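PDB 3GWB: peptidase M16 inactive domain family protein from Pseudomonas fluorescens, which is of unknown function but carries an inactive-type domain of the M16 peptidase family and possibly has hydrolase activity and binds metal. Local coordinates for residues A[269-274]-A[349-354]; A[283-288]-A[331-336]; A[297-302]-A[312-317]. One frame throughout, in Å; residues are numbered along the deposited sequence.

Contact 1: residues A[269-274]-A[349-354]; sequences VSLGNQ and DAKREL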
ATOM      1  N   VAL A 269     -25.055  15.961   3.721  1.00 17.87           N
ATOM      2  CA  VAL A 269     -24.037  16.288   2.719  1.00 17.54           C
ATOM      3  C   VAL A 269     -23.272  15.053   2.279  1.00 16.05           C
ATOM      4  O   VAL A 269     -22.760  15.001   1.162  1.00 16.42           O
ATOM      5  CB  VAL A 269     -23.023  17.351   3.229  1.00 17.54           C
ATOM      6  CG1 VAL A 269     -23.763  18.616   3.628  1.00 17.15           C
ATOM      7  CG2 VAL A 269     -22.214  16.799   4.384  1.00 17.90           C
ATOM      8  N   SER A 270     -23.196  14.055   3.152  1.00 15.23           N
ATOM      9  CA  SER A 270     -22.497  12.826   2.801  1.00 16.56           C
ATOM     10  C   SER A 270     -23.287  12.111   1.712  1.00 14.56           C
ATOM     11  O   SER A 270     -22.716  11.629   0.736  1.00 15.55           O
ATOM     12  CB  SER A 270     -22.353  11.918   4.022  1.00 18.88           C
ATOM     13  OG  SER A 270     -21.607  12.566   5.038  1.00 22.67           O
ATOM     14  N   LEU A 271     -24.605  12.055   1.872  1.00 12.43           N
ATOM     15  CA  LEU A 271     -25.446  11.389   0.885  1.00 11.78           C
ATOM     16  C   LEU A 271     -25.496  12.210  -0.406  1.00 11.55           C
ATOM     17  O   LEU A 271     -25.500  11.661  -1.510  1.00  9.87           O
ATOM     18  CB  LEU A 271     -26.854  11.198   1.441  1.00 14.97           C
ATOM     19  CG  LEU A 271     -27.741  10.249   0.642  1.00 13.98           C
ATOM     20  CD1 LEU A 271     -27.331   8.793   0.910  1.00 14.10           C
ATOM     21  CD2 LEU A 271     -29.185  10.477   1.046  1.00 16.78           C
ATOM     22  N   GLY A 272     -25.517  13.528  -0.262  1.00 10.64           N
ATOM     23  CA  GLY A 272     -25.541  14.389  -1.433  1.00 12.04           C
ATOM     24  C   GLY A 272     -24.251  14.234  -2.219  1.00 13.08           C
ATOM     25  O   GLY A 272     -24.258  14.211  -3.449  1.00 11.59           O
ATOM     26  N   ASN A 273     -23.134  14.114  -1.506  1.00 13.20           N
ATOM     27  CA  ASN A 273     -21.846  13.951  -2.163  1.00 14.72           C
ATOM     28  C   ASN A 273     -21.756  12.595  -2.829  1.00 14.40           C
ATOM     29  O   ASN A 273     -21.185  12.467  -3.903  1.00 13.51           O
ATOM     30  CB  ASN A 273     -20.691  14.088  -1.173  1.00 13.58           C
ATOM     31  CG  ASN A 273     -19.354  13.842  -1.828  1.00 17.00           C
ATOM     32  OD1 ASN A 273     -18.787  12.748  -1.735  1.00 18.78           O
ATOM     33  ND2 ASN A 273     -18.854  14.847  -2.529  1.00 16.75           N
ATOM     34  N   GLN A 274     -22.310  11.581  -2.177  1.00 15.75           N
ATOM     35  CA  GLN A 274     -22.293  10.231  -2.731  1.00 17.57           C
ATOM     36  C   GLN A 274     -22.925  10.227  -4.120  1.00 16.11           C
ATOM     37  O   GLN A 274     -22.377   9.646  -5.057  1.00 15.44           O
ATOM     38  CB  GLN A 274     -23.048   9.266  -1.806  1.00 21.42           C
ATOM     39  CG  GLN A 274     -22.311   8.929  -0.510  1.00 29.27           C
ATOM     40  CD  GLN A 274     -23.158   8.103   0.458  1.00 32.04           C
ATOM     41  OE1 GLN A 274     -23.812   7.138   0.058  1.00 35.07           O
ATOM     42  NE2 GLN A 274     -23.138   8.477   1.738  1.00 34.04           N
ATOM     43  N   ASP A 349     -31.210   4.908  -4.638  1.00 25.56           N
ATOM     44  CA  ASP A 349     -30.045   4.095  -4.963  1.00 26.43           C
ATOM     45  C   ASP A 349     -28.932   4.368  -3.949  1.00 27.35           C
ATOM     46  O   ASP A 349     -28.315   3.438  -3.424  1.00 28.33           O
ATOM     47  CB  ASP A 349     -29.556   4.425  -6.377  1.00 29.25           C
ATOM     48  CG  ASP A 349     -30.507   3.922  -7.457  1.00 33.97           C
ATOM     49  OD1 ASP A 349     -31.731   3.848  -7.195  1.00 34.61           O
ATOM     50  OD2 ASP A 349     -30.029   3.615  -8.572  1.00 34.37           O
ATOM     51  N   ALA A 350     -28.682   5.644  -3.665  1.00 25.66           N
ATOM     52  CA  ALA A 350     -27.643   6.008  -2.707  1.00 26.31           C
ATOM     53  C   ALA A 350     -27.952   5.427  -1.329  1.00 27.17           C
ATOM     54  O   ALA A 350     -27.084   4.814  -0.702  1.00 27.54           O
ATOM     55  CB  ALA A 350     -27.502   7.530  -2.623  1.00 25.79           C
ATOM     56  N   LYS A 351     -29.182   5.617  -0.858  1.00 26.82           N
ATOM     57  CA  LYS A 351     -29.575   5.091   0.445  1.00 28.60           C
ATOM     58  C   LYS A 351     -29.391   3.577   0.465  1.00 30.80           C
ATOM     59  O   LYS A 351     -28.923   3.019   1.456  1.00 32.23           O
ATOM     60  CB  LYS A 351     -31.032   5.446   0.756  1.00 27.76           C
ATOM     61  CG  LYS A 351     -31.270   6.935   0.985  1.00 27.60           C
ATOM     62  CD  LYS A 351     -32.692   7.331   0.610  1.00 29.90           C
ATOM     63  CE  LYS A 351     -33.633   7.316   1.785  1.00 27.85           C
ATOM     64  NZ  LYS A 351     -33.507   8.568   2.568  1.00 29.80           N
ATOM     65  N   ARG A 352     -29.745   2.916  -0.633  1.00 31.71           N
ATOM     66  CA  ARG A 352     -29.603   1.468  -0.715  1.00 32.94           C
ATOM     67  C   ARG A 352     -28.134   1.066  -0.660  1.00 33.13           C
ATOM     68  O   ARG A 352     -27.771   0.123   0.036  1.00 33.63           O
ATOM     69  CB  ARG A 352     -30.243   0.929  -1.996  1.00 34.31           C
ATOM     70  CG  ARG A 352     -30.221  -0.586  -2.077  1.00 36.94           C
ATOM     71  CD  ARG A 352     -31.090  -1.128  -3.203  1.00 39.23           C
ATOM     72  NE  ARG A 352     -30.573  -0.794  -4.527  1.00 41.18           N
ATOM     73  CZ  ARG A 352     -31.022   0.203  -5.289  1.00 42.72           C
ATOM     74  NH1 ARG A 352     -32.012   0.985  -4.868  1.00 42.30           N
ATOM     75  NH2 ARG A 352     -30.478   0.417  -6.481  1.00 42.57           N
ATOM     76  N   GLU A 353     -27.290   1.782  -1.395  1.00 34.55           N
ATOM     77  CA  GLU A 353     -25.860   1.491  -1.398  1.00 37.01           C
ATOM     78  C   GLU A 353     -25.289   1.727  -0.006  1.00 37.69           C
ATOM     79  O   GLU A 353     -24.501   0.929   0.499  1.00 37.88           O
ATOM     80  CB  GLU A 353     -25.121   2.395  -2.390  1.00 39.52           C
ATOM     81  CG  GLU A 353     -25.403   2.114  -3.858  1.00 44.09           C
ATOM     82  CD  GLU A 353     -24.575   2.995  -4.784  1.00 46.60           C
ATOM     83  OE1 GLU A 353     -24.811   4.224  -4.816  1.00 47.81           O
ATOM     84  OE2 GLU A 353     -23.679   2.457  -5.473  1.00 48.23           O
ATOM     85  N   LEU A 354     -25.692   2.836   0.602  1.00 38.76           N
ATOM     86  CA  LEU A 354     -25.223   3.201   1.930  1.00 39.98           C
ATOM     87  C   LEU A 354     -25.632   2.145   2.953  1.00 41.25           C
ATOM     88  O   LEU A 354     -24.801   1.667   3.729  1.00 41.67           O
ATOM     89  CB  LEU A 354     -25.793   4.565   2.325  1.00 40.73           C
ATOM     90  CG  LEU A 354     -25.234   5.222   3.591  1.00 41.74           C
ATOM     91  CD1 LEU A 354     -23.728   5.438   3.444  1.00 40.72           C
ATOM     92  CD2 LEU A 354     -25.949   6.548   3.830  1.00 40.86           C
TER
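Leu271 sends its CD1 methyl over the near side of helix 344-356, where it meets both CB of Ala350 and a methyl of Leu354. The approach of Leu271 CD1 to Ala350 CB is 3.8 Å, and from Leu271 CD1 to Leu354 CD2 it is 3.9 Å. CG of Leu271 stands anti to the backbone N (chi1 -167°), and from there CD1 meets Ala350 and Leu354 while CD2 meets Lys351. Leu271 CD2 lies 4.1 Å from CG of Lys351, so the aliphatic root of the lysine borders the same apolar patch. Beyond CG the lysine chain bends, and NZ is hydrogen-bonded to the carbonyl oxygens of Ser392, Gln393 and Leu395, where helix 384-394 runs out; Leu395 also packs on Leu271.

Helix 266-277 packs on the five-stranded mixed sheet of this M16-family domain, and helix 344-356 lies against helix 266-277. Their segments run at 108° to each other, with axes 9.9 Å apart at closest. Val269 and Asn273 of helix 266-277 touch Phe303 of the sheet, while Leu271 and Gln274 serve helix 344-356.

Gln274 contributes its amide group as a surface for packing. Its side chain meets that of Leu354 at about a right angle, with NE2 of Gln274 3.5 Å from CD1 of Leu354. The other end of the amide rests on the same methyl, Gln274 OE1 being 3.8 Å from Leu354 CD1. A weak, strongly bent bond from Gln274 NE2 back to Ser270 O, 3.3 Å long, gives the amide a polar partner one turn earlier in its own helix. Ser270 OG in turn bonds to Tyr266 O.

Contact 2: residues A[283-288]-A[331-336]; sequences TRLMSE and QDVFAE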
ATOM      1  N   THR A 283     -22.795   7.800 -10.307  1.00 23.77           N
ATOM      2  CA  THR A 283     -22.770   9.182  -9.827  1.00 21.58           C
ATOM      3  C   THR A 283     -22.988  10.176 -10.971  1.00 20.38           C
ATOM      4  O   THR A 283     -22.762   9.856 -12.136  1.00 19.77           O
ATOM      5  CB  THR A 283     -21.432   9.512  -9.144  1.00 20.34           C
ATOM      6  OG1 THR A 283     -20.388   9.512 -10.121  1.00 17.41           O
ATOM      7  CG2 THR A 283     -21.115   8.482  -8.067  1.00 19.82           C
ATOM      8  N   ARG A 284     -23.420  11.385 -10.626  1.00 19.21           N
ATOM      9  CA  ARG A 284     -23.677  12.427 -11.617  1.00 18.30           C
ATOM     10  C   ARG A 284     -22.413  12.726 -12.425  1.00 16.81           C
ATOM     11  O   ARG A 284     -22.439  12.753 -13.657  1.00 18.23           O
ATOM     12  CB  ARG A 284     -24.162  13.700 -10.906  1.00 19.98           C
ATOM     13  CG  ARG A 284     -24.836  14.741 -11.801  1.00 22.46           C
ATOM     14  CD  ARG A 284     -26.165  14.243 -12.392  1.00 22.85           C
ATOM     15  NE  ARG A 284     -27.275  14.158 -11.436  1.00 20.29           N
ATOM     16  CZ  ARG A 284     -28.004  15.192 -11.017  1.00 21.34           C
ATOM     17  NH1 ARG A 284     -27.753  16.420 -11.456  1.00 20.19           N
ATOM     18  NH2 ARG A 284     -29.015  14.991 -10.185  1.00 20.39           N
ATOM     19  N   LEU A 285     -21.303  12.936 -11.725  1.00 13.20           N
ATOM     20  CA  LEU A 285     -20.038  13.243 -12.376  1.00 12.22           C
ATOM     21  C   LEU A 285     -19.500  12.109 -13.259  1.00 12.09           C
ATOM     22  O   LEU A 285     -19.067  12.354 -14.379  1.00  8.80           O
ATOM     23  CB  LEU A 285     -18.992  13.643 -11.330  1.00 12.00           C
ATOM     24  CG  LEU A 285     -19.170  15.026 -10.687  1.00 10.86           C
ATOM     25  CD1 LEU A 285     -18.228  15.163  -9.516  1.00  9.96           C
ATOM     26  CD2 LEU A 285     -18.897  16.126 -11.715  1.00 12.02           C
HETATM   27  N   MSE A 286     -19.513  10.877 -12.770  1.00 14.49           N
HETATM   28  CA  MSE A 286     -19.009   9.769 -13.589  1.00 17.06           C
HETATM   29  C   MSE A 286     -19.908   9.520 -14.792  1.00 18.41           C
HETATM   30  O   MSE A 286     -19.439   9.154 -15.869  1.00 21.05           O
HETATM   31  CB  MSE A 286     -18.893   8.492 -12.755  1.00 16.41           C
HETATM   32  CG  MSE A 286     -17.626   8.426 -11.926  1.00 16.09           C
HETATM   33 SE   MSE A 286     -16.172   8.185 -12.959  1.00 10.38          SE
HETATM   34  CE  MSE A 286     -16.034   6.423 -12.842  1.00 17.27           C
ATOM     35  N   SER A 287     -21.205   9.728 -14.606  1.00 20.39           N
ATOM     36  CA  SER A 287     -22.168   9.529 -15.682  1.00 23.08           C
ATOM     37  C   SER A 287     -21.966  10.530 -16.821  1.00 23.17           C
ATOM     38  O   SER A 287     -21.879  10.147 -17.987  1.00 23.72           O
ATOM     39  CB  SER A 287     -23.589   9.650 -15.135  1.00 25.19           C
ATOM     40  OG  SER A 287     -24.533   9.668 -16.189  1.00 29.55           O
ATOM     41  N   GLU A 288     -21.872  11.810 -16.477  1.00 23.95           N
ATOM     42  CA  GLU A 288     -21.697  12.868 -17.468  1.00 24.21           C
ATOM     43  C   GLU A 288     -20.320  12.925 -18.121  1.00 23.57           C
ATOM     44  O   GLU A 288     -20.214  13.035 -19.343  1.00 25.15           O
ATOM     45  CB  GLU A 288     -21.990  14.231 -16.838  1.00 25.48           C
ATOM     46  CG  GLU A 288     -23.396  14.383 -16.271  1.00 30.67           C
ATOM     47  CD  GLU A 288     -24.475  14.205 -17.323  1.00 34.84           C
ATOM     48  OE1 GLU A 288     -24.360  14.814 -18.412  1.00 36.39           O
ATOM     49  OE2 GLU A 288     -25.444  13.463 -17.056  1.00 37.31           O
ATOM     50  N   GLN A 331     -17.986  21.919 -13.952  1.00 18.35           N
ATOM     51  CA  GLN A 331     -18.569  23.070 -13.272  1.00 20.36           C
ATOM     52  C   GLN A 331     -20.073  23.159 -13.540  1.00 19.68           C
ATOM     53  O   GLN A 331     -20.850  23.419 -12.626  1.00 19.81           O
ATOM     54  CB  GLN A 331     -17.885  24.364 -13.719  1.00 21.84           C
ATOM     55  CG  GLN A 331     -16.452  24.497 -13.234  1.00 26.64           C
ATOM     56  CD  GLN A 331     -15.804  25.798 -13.671  1.00 29.32           C
ATOM     57  OE1 GLN A 331     -15.635  26.048 -14.866  1.00 32.96           O
ATOM     58  NE2 GLN A 331     -15.438  26.634 -12.704  1.00 29.81           N
ATOM     59  N   ASP A 332     -20.477  22.939 -14.790  1.00 19.88           N
ATOM     60  CA  ASP A 332     -21.892  22.994 -15.154  1.00 20.78           C
ATOM     61  C   ASP A 332     -22.646  21.879 -14.448  1.00 18.63           C
ATOM     62  O   ASP A 332     -23.747  22.091 -13.949  1.00 18.39           O
ATOM     63  CB  ASP A 332     -22.085  22.843 -16.669  1.00 24.72           C
ATOM     64  CG  ASP A 332     -21.391  23.933 -17.462  1.00 30.49           C
ATOM     65  OD1 ASP A 332     -21.542  25.122 -17.103  1.00 32.37           O
ATOM     66  OD2 ASP A 332     -20.704  23.601 -18.455  1.00 34.56           O
ATOM     67  N   VAL A 333     -22.059  20.687 -14.423  1.00 16.58           N
ATOM     68  CA  VAL A 333     -22.686  19.558 -13.751  1.00 17.15           C
ATOM     69  C   VAL A 333     -22.847  19.878 -12.270  1.00 17.46           C
ATOM     70  O   VAL A 333     -23.859  19.542 -11.655  1.00 19.21           O
ATOM     71  CB  VAL A 333     -21.835  18.284 -13.888  1.00 17.32           C
ATOM     72  CG1 VAL A 333     -22.373  17.200 -12.972  1.00 17.72           C
ATOM     73  CG2 VAL A 333     -21.843  17.811 -15.334  1.00 18.80           C
ATOM     74  N   PHE A 334     -21.839  20.522 -11.698  1.00 17.42           N
ATOM     75  CA  PHE A 334     -21.878  20.885 -10.288  1.00 18.31           C
ATOM     76  C   PHE A 334     -22.964  21.930 -10.045  1.00 18.13           C
ATOM     77  O   PHE A 334     -23.759  21.811  -9.111  1.00 16.82           O
ATOM     78  CB  PHE A 334     -20.527  21.449  -9.853  1.00 18.15           C
ATOM     79  CG  PHE A 334     -20.483  21.868  -8.418  1.00 19.21           C
ATOM     80  CD1 PHE A 334     -20.671  20.937  -7.408  1.00 20.33           C
ATOM     81  CD2 PHE A 334     -20.239  23.194  -8.072  1.00 20.90           C
ATOM     82  CE1 PHE A 334     -20.621  21.312  -6.069  1.00 20.60           C
ATOM     83  CE2 PHE A 334     -20.186  23.583  -6.734  1.00 21.54           C
ATOM     84  CZ  PHE A 334     -20.377  22.637  -5.732  1.00 22.15           C
ATOM     85  N   ALA A 335     -22.980  22.965 -10.880  1.00 17.65           N
ATOM     86  CA  ALA A 335     -23.969  24.029 -10.749  1.00 18.89           C
ATOM     87  C   ALA A 335     -25.368  23.445 -10.859  1.00 18.14           C
ATOM     88  O   ALA A 335     -26.241  23.743 -10.046  1.00 17.83           O
ATOM     89  CB  ALA A 335     -23.753  25.077 -11.825  1.00 16.63           C
ATOM     90  N   GLU A 336     -25.559  22.604 -11.873  1.00 20.07           N
ATOM     91  CA  GLU A 336     -26.834  21.949 -12.135  1.00 21.26           C
ATOM     92  C   GLU A 336     -27.272  21.092 -10.949  1.00 20.35           C
ATOM     93  O   GLU A 336     -28.450  21.055 -10.613  1.00 20.44           O
ATOM     94  CB  GLU A 336     -26.712  21.099 -13.408  1.00 24.27           C
ATOM     95  CG  GLU A 336     -27.803  20.055 -13.625  1.00 29.76           C
ATOM     96  CD  GLU A 336     -29.206  20.629 -13.602  1.00 34.27           C
ATOM     97  OE1 GLU A 336     -29.439  21.688 -14.232  1.00 36.62           O
ATOM     98  OE2 GLU A 336     -30.080  20.006 -12.960  1.00 36.48           O
TER
HETATM   99  O   HOH W   1     -25.894  17.748 -12.818  1.00 32.04           O
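The guanidinium of Arg284 meets helix 323-340 at its edge: CG of Glu336 sits near its plane, 4.2 Å from Arg284 NH1, and a water lies in the plane itself. That water accepts from Arg284 NH1 at 2.7 Å and donates to Val333 O at 3.0 Å, bridging the side chain to the backbone of the other helix. The carboxylate of Glu336 stays beyond salt-bridge range and bonds to Asn340 through OE2, whereas Arg284 NH2 forms its salt bridge with Glu346.

Next to this polar group, Val333 does the packing between two helices whose segments run at 138°, closer to antiparallel than to perpendicular. These helices precede and follow the beta hairpin 299-303/311-319, and Leu285 also packs on Val299 and Ser301 of its edge strand. Thr283 is the N-cap of helix 284-292, its OG1 accepting from the backbone N of selenomethionine Met286.

The two methyls of Val333 divide the work. CG1 of Val333 meets CG of Arg284 at 3.7 Å and CD2 of Leu285 at 3.8 Å. CG2 of Val333 lies 3.9 Å from CG of Glu288, one turn on from Arg284. OE2 of Glu288 is salt-bridged to Lys292.

Contact 3: residues A[297-302]-A[312-317]; sequences YGVYSG and FMINLQ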
ATOM      1  N   TYR A 297     -11.428   8.450 -16.671  1.00 17.64           N
ATOM      2  CA  TYR A 297     -11.657   7.129 -16.114  1.00 18.64           C
ATOM      3  C   TYR A 297     -12.118   7.271 -14.673  1.00 18.37           C
ATOM      4  O   TYR A 297     -12.656   6.335 -14.089  1.00 18.18           O
ATOM      5  CB  TYR A 297     -10.388   6.278 -16.195  1.00 21.19           C
ATOM      6  CG  TYR A 297     -10.067   5.840 -17.607  1.00 22.96           C
ATOM      7  CD1 TYR A 297     -11.014   5.171 -18.376  1.00 24.12           C
ATOM      8  CD2 TYR A 297      -8.834   6.128 -18.187  1.00 25.07           C
ATOM      9  CE1 TYR A 297     -10.746   4.807 -19.693  1.00 25.31           C
ATOM     10  CE2 TYR A 297      -8.555   5.763 -19.506  1.00 25.53           C
ATOM     11  CZ  TYR A 297      -9.519   5.107 -20.251  1.00 24.53           C
ATOM     12  OH  TYR A 297      -9.272   4.770 -21.561  1.00 26.88           O
ATOM     13  N   GLY A 298     -11.926   8.455 -14.104  1.00 17.74           N
ATOM     14  CA  GLY A 298     -12.351   8.653 -12.735  1.00 18.05           C
ATOM     15  C   GLY A 298     -12.483  10.095 -12.299  1.00 17.27           C
ATOM     16  O   GLY A 298     -11.534  10.871 -12.393  1.00 18.44           O
ATOM     17  N   VAL A 299     -13.672  10.455 -11.835  1.00 16.89           N
ATOM     18  CA  VAL A 299     -13.926  11.802 -11.342  1.00 16.93           C
ATOM     19  C   VAL A 299     -14.633  11.584 -10.021  1.00 17.43           C
ATOM     20  O   VAL A 299     -15.680  10.937  -9.967  1.00 16.47           O
ATOM     21  CB  VAL A 299     -14.847  12.616 -12.270  1.00 16.09           C
ATOM     22  CG1 VAL A 299     -14.965  14.048 -11.765  1.00 15.56           C
ATOM     23  CG2 VAL A 299     -14.292  12.618 -13.662  1.00 21.64           C
ATOM     24  N   TYR A 300     -14.042  12.113  -8.959  1.00 17.33           N
ATOM     25  CA  TYR A 300     -14.591  11.959  -7.623  1.00 19.19           C
ATOM     26  C   TYR A 300     -14.664  13.280  -6.878  1.00 19.12           C
ATOM     27  O   TYR A 300     -13.871  14.193  -7.118  1.00 17.79           O
ATOM     28  CB  TYR A 300     -13.726  10.974  -6.837  1.00 21.19           C
ATOM     29  CG  TYR A 300     -13.525   9.680  -7.578  1.00 22.56           C
ATOM     30  CD1 TYR A 300     -14.553   8.747  -7.674  1.00 24.14           C
ATOM     31  CD2 TYR A 300     -12.328   9.418  -8.248  1.00 23.67           C
ATOM     32  CE1 TYR A 300     -14.398   7.580  -8.417  1.00 27.50           C
ATOM     33  CE2 TYR A 300     -12.162   8.257  -8.997  1.00 23.80           C
ATOM     34  CZ  TYR A 300     -13.202   7.346  -9.081  1.00 25.70           C
ATOM     35  OH  TYR A 300     -13.068   6.205  -9.835  1.00 28.64           O
ATOM     36  N   SER A 301     -15.630  13.367  -5.971  1.00 18.11           N
ATOM     37  CA  SER A 301     -15.816  14.557  -5.160  1.00 18.97           C
ATOM     38  C   SER A 301     -15.977  14.079  -3.723  1.00 19.14           C
ATOM     39  O   SER A 301     -16.313  12.914  -3.484  1.00 18.38           O
ATOM     40  CB  SER A 301     -17.067  15.318  -5.606  1.00 17.67           C
ATOM     41  OG  SER A 301     -18.243  14.601  -5.269  1.00 22.01           O
ATOM     42  N   GLY A 302     -15.732  14.963  -2.764  1.00 16.94           N
ATOM     43  CA  GLY A 302     -15.875  14.559  -1.383  1.00 17.89           C
ATOM     44  C   GLY A 302     -15.483  15.595  -0.357  1.00 17.76           C
ATOM     45  O   GLY A 302     -14.697  16.505  -0.628  1.00 16.75           O
ATOM     46  N   PHE A 312     -13.921  20.666   0.547  1.00 16.40           N
ATOM     47  CA  PHE A 312     -14.822  19.923  -0.313  1.00 16.78           C
ATOM     48  C   PHE A 312     -13.995  19.979  -1.586  1.00 17.23           C
ATOM     49  O   PHE A 312     -13.560  21.062  -1.999  1.00 16.95           O
ATOM     50  CB  PHE A 312     -16.151  20.634  -0.552  1.00 15.23           C
ATOM     51  CG  PHE A 312     -16.919  20.057  -1.713  1.00 18.12           C
ATOM     52  CD1 PHE A 312     -17.585  18.837  -1.593  1.00 18.29           C
ATOM     53  CD2 PHE A 312     -16.919  20.701  -2.951  1.00 19.17           C
ATOM     54  CE1 PHE A 312     -18.220  18.256  -2.697  1.00 18.23           C
ATOM     55  CE2 PHE A 312     -17.551  20.131  -4.062  1.00 18.80           C
ATOM     56  CZ  PHE A 312     -18.209  18.907  -3.933  1.00 18.92           C
HETATM   57  N   MSE A 313     -13.779  18.828  -2.210  1.00 16.16           N
HETATM   58  CA  MSE A 313     -12.945  18.787  -3.394  1.00 19.06           C
HETATM   59  C   MSE A 313     -13.429  17.823  -4.469  1.00 18.23           C
HETATM   60  O   MSE A 313     -14.013  16.784  -4.169  1.00 17.91           O
HETATM   61  CB  MSE A 313     -11.527  18.408  -2.960  1.00 22.58           C
HETATM   62  CG  MSE A 313     -10.445  18.590  -3.998  1.00 28.43           C
HETATM   63 SE   MSE A 313      -8.835  18.238  -3.249  1.00 35.17          SE
HETATM   64  CE  MSE A 313      -8.891  19.331  -1.812  1.00 31.80           C
ATOM     65  N   ILE A 314     -13.187  18.196  -5.721  1.00 17.24           N
ATOM     66  CA  ILE A 314     -13.538  17.379  -6.876  1.00 15.54           C
ATOM     67  C   ILE A 314     -12.248  17.237  -7.659  1.00 15.50           C
ATOM     68  O   ILE A 314     -11.552  18.227  -7.880  1.00 16.11           O
ATOM     69  CB  ILE A 314     -14.544  18.073  -7.805  1.00 15.41           C
ATOM     70  CG1 ILE A 314     -15.876  18.270  -7.087  1.00 14.14           C
ATOM     71  CG2 ILE A 314     -14.714  17.252  -9.085  1.00 11.86           C
ATOM     72  CD1 ILE A 314     -16.861  19.115  -7.876  1.00 16.74           C
ATOM     73  N   ASN A 315     -11.915  16.022  -8.075  1.00 15.22           N
ATOM     74  CA  ASN A 315     -10.691  15.836  -8.846  1.00 17.58           C
ATOM     75  C   ASN A 315     -10.819  14.796  -9.947  1.00 16.46           C
ATOM     76  O   ASN A 315     -11.579  13.834  -9.832  1.00 14.75           O
ATOM     77  CB  ASN A 315      -9.533  15.459  -7.927  1.00 21.25           C
ATOM     78  CG  ASN A 315      -9.740  14.129  -7.258  1.00 24.88           C
ATOM     79  OD1 ASN A 315     -10.540  14.003  -6.329  1.00 29.92           O
ATOM     80  ND2 ASN A 315      -9.030  13.115  -7.733  1.00 28.00           N
ATOM     81  N   LEU A 316     -10.068  15.006 -11.020  1.00 15.69           N
ATOM     82  CA  LEU A 316     -10.074  14.097 -12.152  1.00 15.66           C
ATOM     83  C   LEU A 316      -8.878  14.395 -13.040  1.00 16.00           C
ATOM     84  O   LEU A 316      -8.167  15.388 -12.846  1.00 16.26           O
ATOM     85  CB  LEU A 316     -11.364  14.248 -12.972  1.00 16.46           C
ATOM     86  CG  LEU A 316     -11.518  15.527 -13.809  1.00 16.79           C
ATOM     87  CD1 LEU A 316     -12.630  15.348 -14.832  1.00 17.33           C
ATOM     88  CD2 LEU A 316     -11.815  16.704 -12.904  1.00 18.73           C
ATOM     89  N   GLN A 317      -8.667  13.525 -14.017  1.00 17.46           N
ATOM     90  CA  GLN A 317      -7.574  13.655 -14.974  1.00 19.26           C
ATOM     91  C   GLN A 317      -8.168  13.406 -16.360  1.00 19.47           C
ATOM     92  O   GLN A 317      -9.013  12.535 -16.524  1.00 18.44           O
ATOM     93  CB  GLN A 317      -6.487  12.622 -14.658  1.00 21.37           C
ATOM     94  CG  GLN A 317      -5.287  12.644 -15.583  1.00 27.16           C
ATOM     95  CD  GLN A 317      -4.156  11.752 -15.089  1.00 28.09           C
ATOM     96  OE1 GLN A 317      -3.591  11.985 -14.019  1.00 28.22           O
ATOM     97  NE2 GLN A 317      -3.822  10.723 -15.867  1.00 29.12           N
TER
HETATM   98  O   HOH W   2      -8.899   9.469 -16.025  1.00 22.21           O
HETATM   99  O   HOH W   3      -9.060  10.645 -13.564  1.00 17.77           O
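Val299 and Leu316 run alongside each other in the same direction, their carbons tighter than normal packing distance. CG2 of Val299 is 3.4 Å from both CB and CD1 of Leu316. With chi1 at 72°, CG of Leu316 sits between its backbone N and carbonyl carbon, and from there CD1 reaches CG2 of Val299. On the same face Ser301 CB comes within 3.5 Å of Ile314 CG1, and Ile314 CG2 borders Val299 CG1. An alanine in place of Val299 would probably open a gap beside CD1 of Leu316 and leave CG2 of Ile314 with less to pack against.

The face bearing Tyr300, Asn315 and Met313, a selenomethionine, is looser and partly exposed. OD1 of Asn315 comes near Tyr300 O, but both are acceptors and no bond forms. The strands themselves are joined by backbone bonds, in the antiparallel hydrogen-bonded pairs Tyr300 with Asn315 and Gly302 with Met313. Asn315 N to Tyr300 O is 2.8 Å, whereas Gly302 N to Met313 O, 2.9 Å, is more bent at the hydrogen (137°). Toward Tyr297 two waters bridge the segments. One links Gly298 O, at 2.7 Å, to Gln317 N; the second joins Tyr297 N to Gln317 O. Asn134 of the second subunit packs on Tyr297.

This hairpin forms one margin of the five-stranded sheet: strand 299-303 is outermost within the chain, and strand 311-319 bonds on to strand 249-257. Leu285 of helix 284-292 touches Val299, Ser301 and Ile314, while Leu276 of helix 266-277 lies against Ser301 and Phe312.

Overall arrangement
From the N terminus, the chain enters the region on helix 266-277, turns into helix 284-292, and then makes the hairpin of strands 299-303 and 311-319 before returning through helices 323-340 and 344-356. Contact 3 closes the shortest loop, the hairpin. Contact 2 closes the next by pairing the helices that immediately precede and follow it, and contact 1 pairs the outer two helices. The three loops sit one within another without crossing. Space follows suit: Met286 packs on Gly298 and Val299, Phe334 on Phe312, and Gln274 on Thr283, so the sheet margin and both helix pairs are tied together.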